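Local structure of diaminopimelate decarboxylase (Psychromonas ingrahamii, 4XG1) at residues 123-128 against 145-150; 302-307 against 352-357. The protein probably catalyses the decarboxylation of meso-diaminopimelate to L-lysine, the last step of lysine biosynthesis, with pyridoxal 5'-phosphate as cofactor. All coordinates share one frame; numbering follows the deposited sequence.

Interaction 1 (123-128 against 145-150); sequences FNVESI and APISIR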
loop_
_atom_site.group_PDB
_atom_site.type_symbol
_atom_site.label_atom_id
_atom_site.label_comp_id
_atom_site.label_asym_id
_atom_site.label_seq_id
_atom_site.Cartn_x
_atom_site.Cartn_y
_atom_site.Cartn_z
ATOM N N PHE B 123 -15.769 -20.952 -8.418
ATOM C CA PHE B 123 -15.686 -19.524 -8.624
ATOM C C PHE B 123 -16.807 -18.864 -7.836
ATOM O O PHE B 123 -17.952 -19.141 -8.081
ATOM C CB PHE B 123 -15.873 -19.175 -10.088
ATOM C CG PHE B 123 -14.756 -19.630 -10.976
ATOM C CD1 PHE B 123 -14.697 -20.952 -11.428
ATOM C CD2 PHE B 123 -13.756 -18.745 -11.374
ATOM C CE1 PHE B 123 -13.667 -21.380 -12.249
ATOM C CE2 PHE B 123 -12.726 -19.162 -12.199
ATOM C CZ PHE B 123 -12.677 -20.484 -12.629
ATOM N N ASN B 124 -16.483 -18.018 -6.871
ATOM C CA ASN B 124 -17.481 -17.252 -6.150
ATOM C C ASN B 124 -17.785 -15.999 -6.953
ATOM O O ASN B 124 -17.022 -15.037 -6.917
ATOM C CB ASN B 124 -16.964 -16.903 -4.762
ATOM C CG ASN B 124 -16.833 -18.122 -3.870
ATOM O OD1 ASN B 124 -17.530 -19.123 -4.076
ATOM N ND2 ASN B 124 -15.930 -18.069 -2.883
ATOM N N VAL B 125 -18.903 -16.014 -7.680
ATOM C CA VAL B 125 -19.250 -14.962 -8.641
ATOM C C VAL B 125 -19.962 -13.770 -7.989
ATOM O O VAL B 125 -20.830 -13.937 -7.122
ATOM C CB VAL B 125 -20.145 -15.510 -9.782
ATOM C CG1 VAL B 125 -20.570 -14.416 -10.756
ATOM C CG2 VAL B 125 -19.426 -16.601 -10.536
ATOM N N GLU B 126 -19.623 -12.577 -8.477
ATOM C CA GLU B 126 -20.042 -11.303 -7.879
ATOM C C GLU B 126 -20.837 -10.387 -8.817
ATOM O O GLU B 126 -21.342 -9.378 -8.397
ATOM C CB GLU B 126 -18.788 -10.536 -7.425
ATOM C CG GLU B 126 -17.929 -11.353 -6.461
ATOM C CD GLU B 126 -17.508 -10.605 -5.200
ATOM O OE1 GLU B 126 -18.143 -9.573 -4.894
ATOM O OE2 GLU B 126 -16.549 -11.077 -4.524
ATOM N N SER B 127 -20.944 -10.735 -10.087
ATOM C CA SER B 127 -21.794 -9.983 -10.957
ATOM C C SER B 127 -22.372 -10.868 -12.039
ATOM O O SER B 127 -21.910 -12.003 -12.257
ATOM C CB SER B 127 -21.036 -8.840 -11.581
ATOM O OG SER B 127 -20.205 -9.315 -12.624
ATOM N N ILE B 128 -23.381 -10.328 -12.712
ATOM C CA ILE B 128 -24.030 -11.003 -13.805
ATOM C C ILE B 128 -23.070 -11.011 -14.971
ATOM O O ILE B 128 -22.816 -12.079 -15.561
ATOM C CB ILE B 128 -25.338 -10.297 -14.206
ATOM C CG1 ILE B 128 -26.401 -10.510 -13.131
ATOM C CG2 ILE B 128 -25.851 -10.848 -15.523
ATOM C CD1 ILE B 128 -27.570 -9.525 -13.236
ATOM N N ALA B 145 -17.535 -24.828 -15.689
ATOM C CA ALA B 145 -16.991 -24.003 -14.597
ATOM C C ALA B 145 -17.833 -24.104 -13.376
ATOM O O ALA B 145 -18.979 -23.770 -13.432
ATOM C CB ALA B 145 -16.917 -22.559 -15.054
ATOM N N PRO B 146 -17.276 -24.578 -12.263
ATOM C CA PRO B 146 -18.062 -24.687 -11.049
ATOM C C PRO B 146 -18.239 -23.326 -10.415
ATOM O O PRO B 146 -17.284 -22.564 -10.348
ATOM C CB PRO B 146 -17.217 -25.597 -10.136
ATOM C CG PRO B 146 -15.841 -25.459 -10.627
ATOM C CD PRO B 146 -15.919 -25.120 -12.093
ATOM N N ILE B 147 -19.440 -23.008 -9.945
ATOM C CA ILE B 147 -19.727 -21.643 -9.489
ATOM C C ILE B 147 -20.666 -21.557 -8.305
ATOM O O ILE B 147 -21.581 -22.374 -8.182
ATOM C CB ILE B 147 -20.280 -20.773 -10.606
ATOM C CG1 ILE B 147 -21.704 -21.188 -10.970
ATOM C CG2 ILE B 147 -19.399 -20.792 -11.833
ATOM C CD1 ILE B 147 -22.747 -20.235 -10.425
ATOM N N SER B 148 -20.379 -20.627 -7.397
ATOM C CA SER B 148 -21.350 -20.126 -6.452
ATOM C C SER B 148 -21.628 -18.691 -6.808
ATOM O O SER B 148 -20.917 -18.073 -7.601
ATOM C CB SER B 148 -20.873 -20.158 -5.026
ATOM O OG SER B 148 -20.230 -21.369 -4.717
ATOM N N ILE B 149 -22.676 -18.151 -6.206
ATOM C CA ILE B 149 -22.935 -16.749 -6.303
ATOM C C ILE B 149 -22.676 -16.199 -4.945
ATOM O O ILE B 149 -23.089 -16.777 -3.943
ATOM C CB ILE B 149 -24.376 -16.445 -6.681
ATOM C CG1 ILE B 149 -24.811 -17.254 -7.923
ATOM C CG2 ILE B 149 -24.563 -14.941 -6.947
ATOM C CD1 ILE B 149 -24.238 -16.744 -9.214
ATOM N N ARG B 150 -21.948 -15.094 -4.905
ATOM C CA ARG B 150 -21.790 -14.338 -3.665
ATOM C C ARG B 150 -23.076 -13.513 -3.431
ATOM O O ARG B 150 -23.425 -12.617 -4.229
ATOM C CB ARG B 150 -20.583 -13.411 -3.715
ATOM C CG ARG B 150 -20.289 -12.757 -2.371
ATOM C CD ARG B 150 -19.124 -11.781 -2.471
ATOM N NE ARG B 150 -18.898 -11.116 -1.213
ATOM C CZ ARG B 150 -17.872 -10.335 -0.949
ATOM N NH1 ARG B 150 -16.928 -10.142 -1.836
ATOM N NH2 ARG B 150 -17.796 -9.758 0.233
#
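The edge of the F123 ring meets P146 O, which lies near the ring plane, with F123 CD1 3.2 Å from it. The guanidinium of R150 is likewise met at its edge, where E126 OE2 lies in its plane, 2.9 Å from R150 NH1. That salt bridge is nearly straight on the donor side (160°) and meets OE2 on its syn side, though somewhat out of the carboxylate plane; the two planes stand 72° apart, so one nitrogen, not a matched pair, carries the bond. R150 gets there because CG is anti to the backbone N (chi1 -172°) and the chain runs extended to NE, while E126 bends at chi2. With E126 OE1 taken by the backbone N of G173 and R150 NH2 by the carbonyl of H200, both groups are held at two points, which would limit their rotation. The nearest atoms of the bound lysine-pyridoxal phosphate adduct lie about 4 Å from the R150 side chain. An alanine in place of R150 would probably leave E126 OE2 without its positive mate, the carboxylate then held mainly through OE1 and G173.

The backbones pair as parallel strands. P146 O accepts from F123 N, F123 O from S148 N, S148 O from V125 N, and V125 O from R150 N, the last at 2.7 Å. F123, V125, I147 and I149 share one face of the sheet, with V125 CG2 4.3 Å from I147 CB; N124 and S148 occupy the other.

Strand 122-125, helix 128-140 and strand 145-152 form one beta-alpha-beta crossover of the TIM barrel. Helix 128-140 covers V125, helix 109-117 packs on F123, and strand 192-198 continues the sheet beyond I147.

Interaction 2 (302-307 against 352-357); sequences AIVDAA and DFLGKE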
loop_
_atom_site.group_PDB
_atom_site.type_symbol
_atom_site.label_atom_id
_atom_site.label_comp_id
_atom_site.label_asym_id
_atom_site.label_seq_id
_atom_site.Cartn_x
_atom_site.Cartn_y
_atom_site.Cartn_z
ATOM N N ALA B 302 9.094 8.879 19.042
ATOM C CA ALA B 302 10.062 7.830 18.759
ATOM C C ALA B 302 10.079 7.586 17.239
ATOM O O ALA B 302 9.092 7.156 16.658
ATOM C CB ALA B 302 9.708 6.545 19.486
ATOM N N ILE B 303 11.197 7.877 16.613
ATOM C CA ILE B 303 11.397 7.640 15.213
ATOM C C ILE B 303 12.042 6.276 15.042
ATOM O O ILE B 303 13.168 6.076 15.452
ATOM C CB ILE B 303 12.287 8.742 14.646
ATOM C CG1 ILE B 303 11.568 10.065 14.865
ATOM C CG2 ILE B 303 12.546 8.519 13.164
ATOM C CD1 ILE B 303 12.379 11.251 14.476
ATOM N N VAL B 304 11.315 5.347 14.420
ATOM C CA VAL B 304 11.755 3.976 14.238
ATOM C C VAL B 304 12.082 3.673 12.766
ATOM O O VAL B 304 11.828 4.488 11.905
ATOM C CB VAL B 304 10.661 3.001 14.735
ATOM C CG1 VAL B 304 10.510 3.121 16.246
ATOM C CG2 VAL B 304 9.312 3.251 14.025
ATOM N N ASP B 305 12.630 2.497 12.481
ATOM C CA ASP B 305 13.064 2.204 11.142
ATOM C C ASP B 305 12.006 1.452 10.312
ATOM O O ASP B 305 12.265 1.121 9.152
ATOM C CB ASP B 305 14.421 1.475 11.134
ATOM C CG ASP B 305 14.376 0.123 11.763
ATOM O OD1 ASP B 305 13.308 -0.290 12.258
ATOM O OD2 ASP B 305 15.397 -0.607 11.724
ATOM N N ALA B 306 10.832 1.173 10.898
ATOM C CA ALA B 306 9.675 0.687 10.136
ATOM C C ALA B 306 8.737 1.859 9.842
ATOM O O ALA B 306 8.698 2.818 10.610
ATOM C CB ALA B 306 8.947 -0.384 10.897
ATOM N N ALA B 307 7.961 1.753 8.770
ATOM C CA ALA B 307 7.081 2.809 8.349
ATOM C C ALA B 307 5.813 2.282 7.683
ATOM O O ALA B 307 5.584 1.084 7.629
ATOM C CB ALA B 307 7.829 3.734 7.406
ATOM N N ASP B 352 2.653 8.899 8.020
ATOM C CA ASP B 352 3.516 7.763 8.337
ATOM C C ASP B 352 3.703 7.620 9.825
ATOM O O ASP B 352 4.669 8.134 10.379
ATOM C CB ASP B 352 4.880 7.825 7.655
ATOM C CG ASP B 352 5.829 6.757 8.173
ATOM O OD1 ASP B 352 5.362 5.625 8.431
ATOM O OD2 ASP B 352 7.029 7.059 8.377
ATOM N N PHE B 353 2.817 6.863 10.448
ATOM C CA PHE B 353 2.963 6.504 11.853
ATOM C C PHE B 353 2.581 5.045 12.075
ATOM O O PHE B 353 1.893 4.433 11.269
ATOM C CB PHE B 353 2.084 7.407 12.720
ATOM C CG PHE B 353 0.610 7.195 12.534
ATOM C CD1 PHE B 353 -0.097 7.906 11.579
ATOM C CD2 PHE B 353 -0.082 6.271 13.317
ATOM C CE1 PHE B 353 -1.481 7.684 11.401
ATOM C CE2 PHE B 353 -1.460 6.056 13.144
ATOM C CZ PHE B 353 -2.156 6.769 12.188
ATOM N N LEU B 354 3.051 4.493 13.179
ATOM C CA LEU B 354 2.707 3.141 13.566
ATOM C C LEU B 354 1.782 3.090 14.773
ATOM O O LEU B 354 1.017 2.123 14.940
ATOM C CB LEU B 354 3.956 2.369 13.867
ATOM C CG LEU B 354 4.897 2.292 12.679
ATOM C CD1 LEU B 354 6.125 1.591 13.169
ATOM C CD2 LEU B 354 4.317 1.522 11.493
ATOM N N GLY B 355 1.849 4.116 15.608
ATOM C CA GLY B 355 0.974 4.180 16.767
ATOM C C GLY B 355 1.064 5.547 17.406
ATOM O O GLY B 355 2.095 6.193 17.333
ATOM N N LYS B 356 -0.017 5.946 18.071
ATOM C CA LYS B 356 -0.072 7.240 18.760
ATOM C C LYS B 356 -0.223 7.126 20.284
ATOM O O LYS B 356 -0.732 6.134 20.809
ATOM C CB LYS B 356 -1.167 8.061 18.150
ATOM C CG LYS B 356 -0.705 8.605 16.843
ATOM C CD LYS B 356 -1.796 9.254 16.046
ATOM C CE LYS B 356 -1.155 9.940 14.842
ATOM N NZ LYS B 356 -2.173 10.324 13.842
ATOM N N GLU B 357 0.315 8.122 20.970
ATOM C CA GLU B 357 0.217 8.241 22.424
ATOM C C GLU B 357 0.467 6.967 23.164
ATOM O O GLU B 357 -0.401 6.456 23.834
ATOM C CB GLU B 357 -1.166 8.757 22.787
ATOM C CG GLU B 357 -1.420 10.182 22.330
ATOM C CD GLU B 357 -2.689 10.748 22.959
ATOM O OE1 GLU B 357 -2.748 10.836 24.205
ATOM O OE2 GLU B 357 -3.632 11.100 22.219
#
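L354, the first residue of a classic beta bulge in which it and G355 both face I343, carries the apolar half of this contact, where the end of strand 300-304 and the loop after it meet the start of strand 353-361. The leucine divides its two methyls between neighbours. L354 CD1 reaches V304 CG2 at 3.7 Å and A306 CB at 4.1 Å, while L354 CD2 lies 4.1 Å from A307 O. The V304 and L354 side chains cross obliquely, touching methyl to methyl. The chi1 of V304 (-67°) sets CG2 between the backbone N and the carbonyl carbon, and it is this branch that meets the leucine.

The second half sets a carboxylate against a methyl group. The carboxylate of D352 lies against the methyl of A307, with D352 OD1 3.3 Å from A307 CB and OD2 3.6 Å from the same atom. CG of D352 is anti to its backbone N (chi1 171°), which extends the carboxylate toward the alanine. Its strong partners are elsewhere: OD1 accepts from the backbone N of M308 and OD2 from that of I347, while K171 of the second subunit forms a salt bridge with OD2. Several donors thus grip this buried carboxylate, and the lysine would be expected to stabilise its negative charge. The D352 side chain is about 7 Å from that of C348, the predicted proton donor.

Strand 338-344 lies between the two partners in the mixed sheet, parallel to 300-304 and antiparallel to 353-361, while strand 284-294 borders 300-304 on its other side.

Read from the N terminus, the two contacts come in series. Interaction 1 closes a short loop, 16 residues between its segments and 12 of them helical, as one crossover of the parallel barrel that belongs to the pyridoxal-binding domain. The chain finishes that barrel before interaction 2 opens, closing a longer loop of 44 residues within the mixed sheet. Neither loop encloses or crosses the other. The centres of interaction 1 and interaction 2 are about 41 Å apart, on opposite sides of the chain's centre. The nearest atoms of interactions 1 and 2 are about 26 Å apart. What they share is the dimer: the second subunit reaches both, through its K294 at residues 123-128 and through its V105, packed on I303, at residues 302-307.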